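Long-range contact in short-chain-enoyl-CoA hydratase (Clostridium acetobutylicum, PDB 5Z7R), which catalyses the reversible hydration of crotonyl-CoA and other short-chain enoyl-CoA thioesters in butanoate metabolism: residues S125-G136 / I162-A173. Numbering follows the deposited sequence.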
ATOM      1  N   SER A 125     -17.535 -19.253  23.847  1.00 38.80           N
ATOM      2  CA  SER A 125     -18.401 -20.272  24.452  1.00 38.02           C
ATOM      3  C   SER A 125     -19.722 -20.339  23.697  1.00 38.51           C
ATOM      4  O   SER A 125     -20.187 -19.347  23.137  1.00 37.38           O
ATOM      5  CB  SER A 125     -18.607 -20.075  25.973  1.00 37.17           C
ATOM      6  OG  SER A 125     -19.204 -18.833  26.298  1.00 36.50           O
ATOM      7  N   SER A 126     -20.319 -21.527  23.665  1.00 35.74           N
ATOM      8  CA  SER A 126     -21.399 -21.795  22.707  1.00 39.04           C
ATOM      9  C   SER A 126     -22.563 -20.824  22.860  1.00 35.34           C
ATOM     10  O   SER A 126     -23.377 -20.692  21.961  1.00 37.27           O
ATOM     11  CB  SER A 126     -21.868 -23.270  22.785  1.00 39.88           C
ATOM     12  OG  SER A 126     -22.460 -23.572  24.046  1.00 44.46           O
ATOM     13  N   ASN A 127     -22.639 -20.169  24.013  1.00 33.87           N
ATOM     14  CA  ASN A 127     -23.622 -19.107  24.271  1.00 32.91           C
ATOM     15  C   ASN A 127     -23.281 -17.746  23.659  1.00 31.62           C
ATOM     16  O   ASN A 127     -24.169 -16.928  23.494  1.00 28.17           O
ATOM     17  CB  ASN A 127     -23.873 -18.945  25.781  1.00 33.10           C
ATOM     18  CG  ASN A 127     -22.681 -18.366  26.536  1.00 34.25           C
ATOM     19  OD1 ASN A 127     -22.827 -17.385  27.279  1.00 39.63           O
ATOM     20  ND2 ASN A 127     -21.505 -18.963  26.369  1.00 32.92           N
ATOM     21  N   ALA A 128     -22.018 -17.509  23.303  1.00 31.83           N
ATOM     22  CA  ALA A 128     -21.631 -16.183  22.797  1.00 33.53           C
ATOM     23  C   ALA A 128     -22.455 -15.768  21.594  1.00 33.35           C
ATOM     24  O   ALA A 128     -22.986 -16.599  20.877  1.00 33.25           O
ATOM     25  CB  ALA A 128     -20.142 -16.112  22.495  1.00 32.37           C
ATOM     26  N   ARG A 129     -22.613 -14.455  21.444  1.00 36.58           N
ATOM     27  CA  ARG A 129     -23.169 -13.831  20.237  1.00 36.78           C
ATOM     28  C   ARG A 129     -22.271 -12.685  19.764  1.00 33.84           C
ATOM     29  O   ARG A 129     -21.632 -12.018  20.571  1.00 30.70           O
ATOM     30  CB  ARG A 129     -24.560 -13.281  20.508  1.00 40.60           C
ATOM     31  CG  ARG A 129     -25.525 -14.316  21.032  1.00 44.38           C
ATOM     32  CD  ARG A 129     -26.942 -13.838  20.821  1.00 47.22           C
ATOM     33  NE  ARG A 129     -27.885 -14.952  20.764  1.00 52.09           N
ATOM     34  CZ  ARG A 129     -28.864 -15.061  19.870  1.00 56.47           C
ATOM     35  NH1 ARG A 129     -29.675 -16.105  19.922  1.00 58.89           N
ATOM     36  NH2 ARG A 129     -29.033 -14.141  18.915  1.00 58.29           N
ATOM     37  N   PHE A 130     -22.224 -12.454  18.457  1.00 33.83           N
ATOM     38  CA  PHE A 130     -21.382 -11.391  17.891  1.00 32.39           C
ATOM     39  C   PHE A 130     -22.238 -10.517  17.027  1.00 30.50           C
ATOM     40  O   PHE A 130     -23.217 -10.973  16.465  1.00 31.03           O
ATOM     41  CB  PHE A 130     -20.213 -11.937  17.060  1.00 30.00           C
ATOM     42  CG  PHE A 130     -19.238 -12.730  17.849  1.00 30.09           C
ATOM     43  CD1 PHE A 130     -19.519 -14.035  18.209  1.00 30.63           C
ATOM     44  CD2 PHE A 130     -18.048 -12.180  18.254  1.00 30.65           C
ATOM     45  CE1 PHE A 130     -18.608 -14.770  18.945  1.00 30.71           C
ATOM     46  CE2 PHE A 130     -17.142 -12.912  18.994  1.00 28.73           C
ATOM     47  CZ  PHE A 130     -17.412 -14.199  19.334  1.00 28.28           C
ATOM     48  N   GLY A 131     -21.852  -9.252  16.934  1.00 30.52           N
ATOM     49  CA  GLY A 131     -22.629  -8.278  16.177  1.00 31.68           C
ATOM     50  C   GLY A 131     -22.114  -6.867  16.262  1.00 29.42           C
ATOM     51  O   GLY A 131     -21.220  -6.563  17.059  1.00 26.82           O
ATOM     52  N   GLN A 132     -22.700  -6.030  15.410  1.00 30.52           N
ATOM     53  CA  GLN A 132     -22.350  -4.608  15.278  1.00 31.14           C
ATOM     54  C   GLN A 132     -23.647  -3.832  15.157  1.00 30.00           C
ATOM     55  O   GLN A 132     -24.109  -3.576  14.062  1.00 31.21           O
ATOM     56  CB  GLN A 132     -21.512  -4.336  14.016  1.00 29.22           C
ATOM     57  CG  GLN A 132     -20.087  -4.870  14.019  1.00 27.97           C
ATOM     58  CD  GLN A 132     -19.195  -4.292  15.107  1.00 30.42           C
ATOM     59  OE1 GLN A 132     -19.457  -3.223  15.669  1.00 29.87           O
ATOM     60  NE2 GLN A 132     -18.114  -4.998  15.395  1.00 31.23           N
ATOM     61  N   PRO A 133     -24.228  -3.411  16.290  1.00 30.39           N
ATOM     62  CA  PRO A 133     -25.548  -2.775  16.220  1.00 29.70           C
ATOM     63  C   PRO A 133     -25.524  -1.348  15.654  1.00 30.08           C
ATOM     64  O   PRO A 133     -26.599  -0.765  15.362  1.00 32.53           O
ATOM     65  CB  PRO A 133     -26.005  -2.745  17.688  1.00 29.44           C
ATOM     66  CG  PRO A 133     -25.003  -3.495  18.473  1.00 28.32           C
ATOM     67  CD  PRO A 133     -23.737  -3.506  17.670  1.00 28.96           C
ATOM     68  N   GLU A 134     -24.316  -0.811  15.470  1.00 28.60           N
ATOM     69  CA  GLU A 134     -24.112   0.644  15.379  1.00 28.60           C
ATOM     70  C   GLU A 134     -25.065   1.360  14.436  1.00 29.08           C
ATOM     71  O   GLU A 134     -25.680   2.349  14.810  1.00 31.26           O
ATOM     72  CB  GLU A 134     -22.669   0.957  15.067  1.00 27.92           C
ATOM     73  CG  GLU A 134     -21.755   0.701  16.266  1.00 29.31           C
ATOM     74  CD  GLU A 134     -21.214  -0.717  16.396  1.00 28.69           C
ATOM     75  OE1 GLU A 134     -20.208  -0.910  17.134  1.00 26.85           O
ATOM     76  OE2 GLU A 134     -21.790  -1.636  15.771  1.00 30.41           O
ATOM     77  N   VAL A 135     -25.251   0.836  13.239  1.00 30.15           N
ATOM     78  CA  VAL A 135     -26.086   1.514  12.246  1.00 30.95           C
ATOM     79  C   VAL A 135     -27.580   1.632  12.642  1.00 30.40           C
ATOM     80  O   VAL A 135     -28.320   2.495  12.131  1.00 28.62           O
ATOM     81  CB  VAL A 135     -25.897   0.865  10.845  1.00 32.87           C
ATOM     82  CG1 VAL A 135     -26.529  -0.526  10.742  1.00 31.93           C
ATOM     83  CG2 VAL A 135     -26.514   1.759   9.800  1.00 37.23           C
ATOM     84  N   GLY A 136     -28.038   0.767  13.545  1.00 32.20           N
ATOM     85  CA  GLY A 136     -29.370   0.961  14.147  1.00 34.56           C
ATOM     86  C   GLY A 136     -29.470   2.235  14.990  1.00 35.10           C
ATOM     87  O   GLY A 136     -30.564   2.776  15.181  1.00 34.15           O
ATOM     88  N   ILE A 162     -22.666  -5.498   9.328  1.00 26.87           N
ATOM     89  CA  ILE A 162     -22.714  -4.062   9.627  1.00 24.97           C
ATOM     90  C   ILE A 162     -23.895  -3.331   9.009  1.00 24.40           C
ATOM     91  O   ILE A 162     -24.494  -2.486   9.661  1.00 24.69           O
ATOM     92  CB  ILE A 162     -21.397  -3.358   9.276  1.00 23.73           C
ATOM     93  CG1 ILE A 162     -20.275  -3.813  10.212  1.00 25.28           C
ATOM     94  CG2 ILE A 162     -21.517  -1.855   9.475  1.00 23.60           C
ATOM     95  CD1 ILE A 162     -18.852  -3.518   9.706  1.00 25.32           C
ATOM     96  N   PHE A 163     -24.256  -3.646   7.775  1.00 26.22           N
ATOM     97  CA  PHE A 163     -25.425  -3.013   7.176  1.00 27.25           C
ATOM     98  C   PHE A 163     -26.723  -3.476   7.803  1.00 29.29           C
ATOM     99  O   PHE A 163     -27.623  -2.657   7.955  1.00 33.69           O
ATOM    100  CB  PHE A 163     -25.546  -3.220   5.657  1.00 26.18           C
ATOM    101  CG  PHE A 163     -24.344  -2.806   4.863  1.00 25.50           C
ATOM    102  CD1 PHE A 163     -23.384  -1.944   5.367  1.00 26.76           C
ATOM    103  CD2 PHE A 163     -24.183  -3.276   3.563  1.00 24.77           C
ATOM    104  CE1 PHE A 163     -22.265  -1.608   4.610  1.00 26.31           C
ATOM    105  CE2 PHE A 163     -23.072  -2.925   2.805  1.00 24.13           C
ATOM    106  CZ  PHE A 163     -22.118  -2.096   3.325  1.00 24.68           C
ATOM    107  N   THR A 164     -26.856  -4.764   8.138  1.00 29.76           N
ATOM    108  CA  THR A 164     -28.088  -5.267   8.800  1.00 30.57           C
ATOM    109  C   THR A 164     -28.121  -4.989  10.292  1.00 33.68           C
ATOM    110  O   THR A 164     -29.193  -4.774  10.845  1.00 34.59           O
ATOM    111  CB  THR A 164     -28.295  -6.803   8.674  1.00 32.16           C
ATOM    112  OG1 THR A 164     -27.236  -7.514   9.368  1.00 34.04           O
ATOM    113  CG2 THR A 164     -28.384  -7.239   7.215  1.00 31.04           C
ATOM    114  N   ALA A 165     -26.954  -5.040  10.938  1.00 34.46           N
ATOM    115  CA  ALA A 165     -26.827  -4.896  12.407  1.00 35.11           C
ATOM    116  C   ALA A 165     -27.375  -6.068  13.222  1.00 35.00           C
ATOM    117  O   ALA A 165     -27.574  -5.935  14.418  1.00 39.65           O
ATOM    118  CB  ALA A 165     -27.472  -3.608  12.867  1.00 33.94           C
ATOM    119  N   GLN A 166     -27.606  -7.209  12.585  1.00 36.07           N
ATOM    120  CA  GLN A 166     -28.185  -8.372  13.251  1.00 35.09           C
ATOM    121  C   GLN A 166     -27.069  -9.190  13.795  1.00 32.56           C
ATOM    122  O   GLN A 166     -25.971  -9.127  13.272  1.00 31.25           O
ATOM    123  CB  GLN A 166     -29.001  -9.204  12.286  1.00 39.04           C
ATOM    124  CG  GLN A 166     -30.179  -8.463  11.665  1.00 44.96           C
ATOM    125  CD  GLN A 166     -30.948  -9.301  10.647  1.00 51.02           C
ATOM    126  OE1 GLN A 166     -32.043  -9.777  10.936  1.00 54.97           O
ATOM    127  NE2 GLN A 166     -30.388  -9.463   9.441  1.00 53.10           N
ATOM    128  N   ASN A 167     -27.352  -9.962  14.842  1.00 30.44           N
ATOM    129  CA  ASN A 167     -26.323 -10.719  15.545  1.00 33.63           C
ATOM    130  C   ASN A 167     -26.199 -12.114  14.997  1.00 32.90           C
ATOM    131  O   ASN A 167     -27.042 -12.553  14.249  1.00 33.39           O
ATOM    132  CB  ASN A 167     -26.604 -10.803  17.052  1.00 36.24           C
ATOM    133  CG  ASN A 167     -26.690  -9.439  17.695  1.00 39.78           C
ATOM    134  OD1 ASN A 167     -25.734  -8.649  17.652  1.00 45.64           O
ATOM    135  ND2 ASN A 167     -27.834  -9.136  18.275  1.00 37.89           N
ATOM    136  N   ILE A 168     -25.131 -12.799  15.374  1.00 30.79           N
ATOM    137  CA  ILE A 168     -24.933 -14.163  14.970  1.00 33.34           C
ATOM    138  C   ILE A 168     -24.501 -14.951  16.187  1.00 34.46           C
ATOM    139  O   ILE A 168     -23.926 -14.380  17.119  1.00 29.42           O
ATOM    140  CB  ILE A 168     -23.891 -14.297  13.838  1.00 32.69           C
ATOM    141  CG1 ILE A 168     -22.620 -13.510  14.143  1.00 35.63           C
ATOM    142  CG2 ILE A 168     -24.491 -13.800  12.545  1.00 32.51           C
ATOM    143  CD1 ILE A 168     -21.342 -14.107  13.554  1.00 36.43           C
ATOM    144  N   LYS A 169     -24.775 -16.255  16.168  1.00 34.61           N
ATOM    145  CA  LYS A 169     -24.392 -17.126  17.270  1.00 35.61           C
ATOM    146  C   LYS A 169     -22.991 -17.619  17.081  1.00 33.52           C
ATOM    147  O   LYS A 169     -22.407 -17.549  15.992  1.00 33.87           O
ATOM    148  CB  LYS A 169     -25.314 -18.338  17.371  1.00 40.69           C
ATOM    149  CG  LYS A 169     -26.787 -18.064  17.659  1.00 45.99           C
ATOM    150  CD  LYS A 169     -27.443 -19.345  18.182  1.00 51.73           C
ATOM    151  CE  LYS A 169     -28.920 -19.175  18.511  1.00 58.72           C
ATOM    152  NZ  LYS A 169     -29.817 -19.471  17.354  1.00 61.78           N
ATOM    153  N   ALA A 170     -22.462 -18.182  18.148  1.00 32.86           N
ATOM    154  CA  ALA A 170     -21.080 -18.618  18.164  1.00 32.05           C
ATOM    155  C   ALA A 170     -20.746 -19.608  17.061  1.00 29.72           C
ATOM    156  O   ALA A 170     -19.571 -19.692  16.648  1.00 25.61           O
ATOM    157  CB  ALA A 170     -20.742 -19.219  19.512  1.00 33.40           C
ATOM    158  N   ASP A 171     -21.762 -20.349  16.599  1.00 29.86           N
ATOM    159  CA  ASP A 171     -21.562 -21.366  15.546  1.00 33.56           C
ATOM    160  C   ASP A 171     -21.361 -20.720  14.165  1.00 31.44           C
ATOM    161  O   ASP A 171     -20.484 -21.137  13.429  1.00 28.18           O
ATOM    162  CB  ASP A 171     -22.666 -22.467  15.533  1.00 33.82           C
ATOM    163  CG  ASP A 171     -24.076 -21.913  15.422  1.00 35.96           C
ATOM    164  OD1 ASP A 171     -24.247 -20.691  15.447  1.00 38.88           O
ATOM    165  OD2 ASP A 171     -25.032 -22.702  15.312  1.00 39.85           O
ATOM    166  N   GLU A 172     -22.166 -19.703  13.848  1.00 32.81           N
ATOM    167  CA  GLU A 172     -21.931 -18.864  12.676  1.00 34.96           C
ATOM    168  C   GLU A 172     -20.577 -18.204  12.793  1.00 32.35           C
ATOM    169  O   GLU A 172     -19.840 -18.077  11.810  1.00 29.65           O
ATOM    170  CB  GLU A 172     -22.972 -17.736  12.543  1.00 39.76           C
ATOM    171  CG  GLU A 172     -23.946 -17.826  11.369  1.00 44.70           C
ATOM    172  CD  GLU A 172     -23.300 -17.881   9.976  1.00 45.54           C
ATOM    173  OE1 GLU A 172     -23.740 -17.140   9.070  1.00 41.98           O
ATOM    174  OE2 GLU A 172     -22.374 -18.684   9.770  1.00 48.52           O
ATOM    175  N   ALA A 173     -20.256 -17.765  14.003  1.00 31.71           N
ATOM    176  CA  ALA A 173     -19.012 -17.048  14.194  1.00 32.01           C
ATOM    177  C   ALA A 173     -17.813 -17.925  13.869  1.00 30.89           C
ATOM    178  O   ALA A 173     -16.850 -17.442  13.279  1.00 31.11           O
ATOM    179  CB  ALA A 173     -18.913 -16.476  15.591  1.00 29.88           C
TER
HETATM  180  O   HOH W   1     -23.892  -1.678  12.157  1.00 24.15           O
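Phe130 and Ile168 face each other as an antiparallel hydrogen-bonded pair: Phe130 N donates to Ile168 O in the carbonyl plane (2.9 Å, N-H...O 164°), and Ile168 N returns a bond of 2.9 Å to Phe130 O. A weak bond, Ala170 N to Ala128 O (3.2 Å), follows. On the face carrying these two side chains, Ile168 CG1 packs on Phe130 CB, while Ala173 CB approaches the ring obliquely, 3.6 Å from Phe130 CD1. The other face bears Arg129 and Lys169, running alongside each other; Lys169 CG lies over one guanidinium face, offset toward its rim, and Lys169 CE is 3.5 Å from Arg129 NH1, with the like-charged NZ nearby. Strand 168-169 is the outermost, within the subunit, of the small second sheet of the crotonase fold. Asn167 OD1, buried against Gly131 CA, has no polar partner in the model. Beyond Gly131 the strand pairing ends but the chains stay close: Ala165 CA makes a CA-H...O contact of 3.4 Å to Gln132 O. Val135 CG1, between backbone N and carbonyl carbon (chi1 71°), meets the helix 155-164 end, 3.0 Å from Ile162 O. One water links Gln132 O, Ile162 O and Val135 N, spanning Glu134, the probable proton acceptor; Gln132 packs against Glu114, the other presumed catalytic residue.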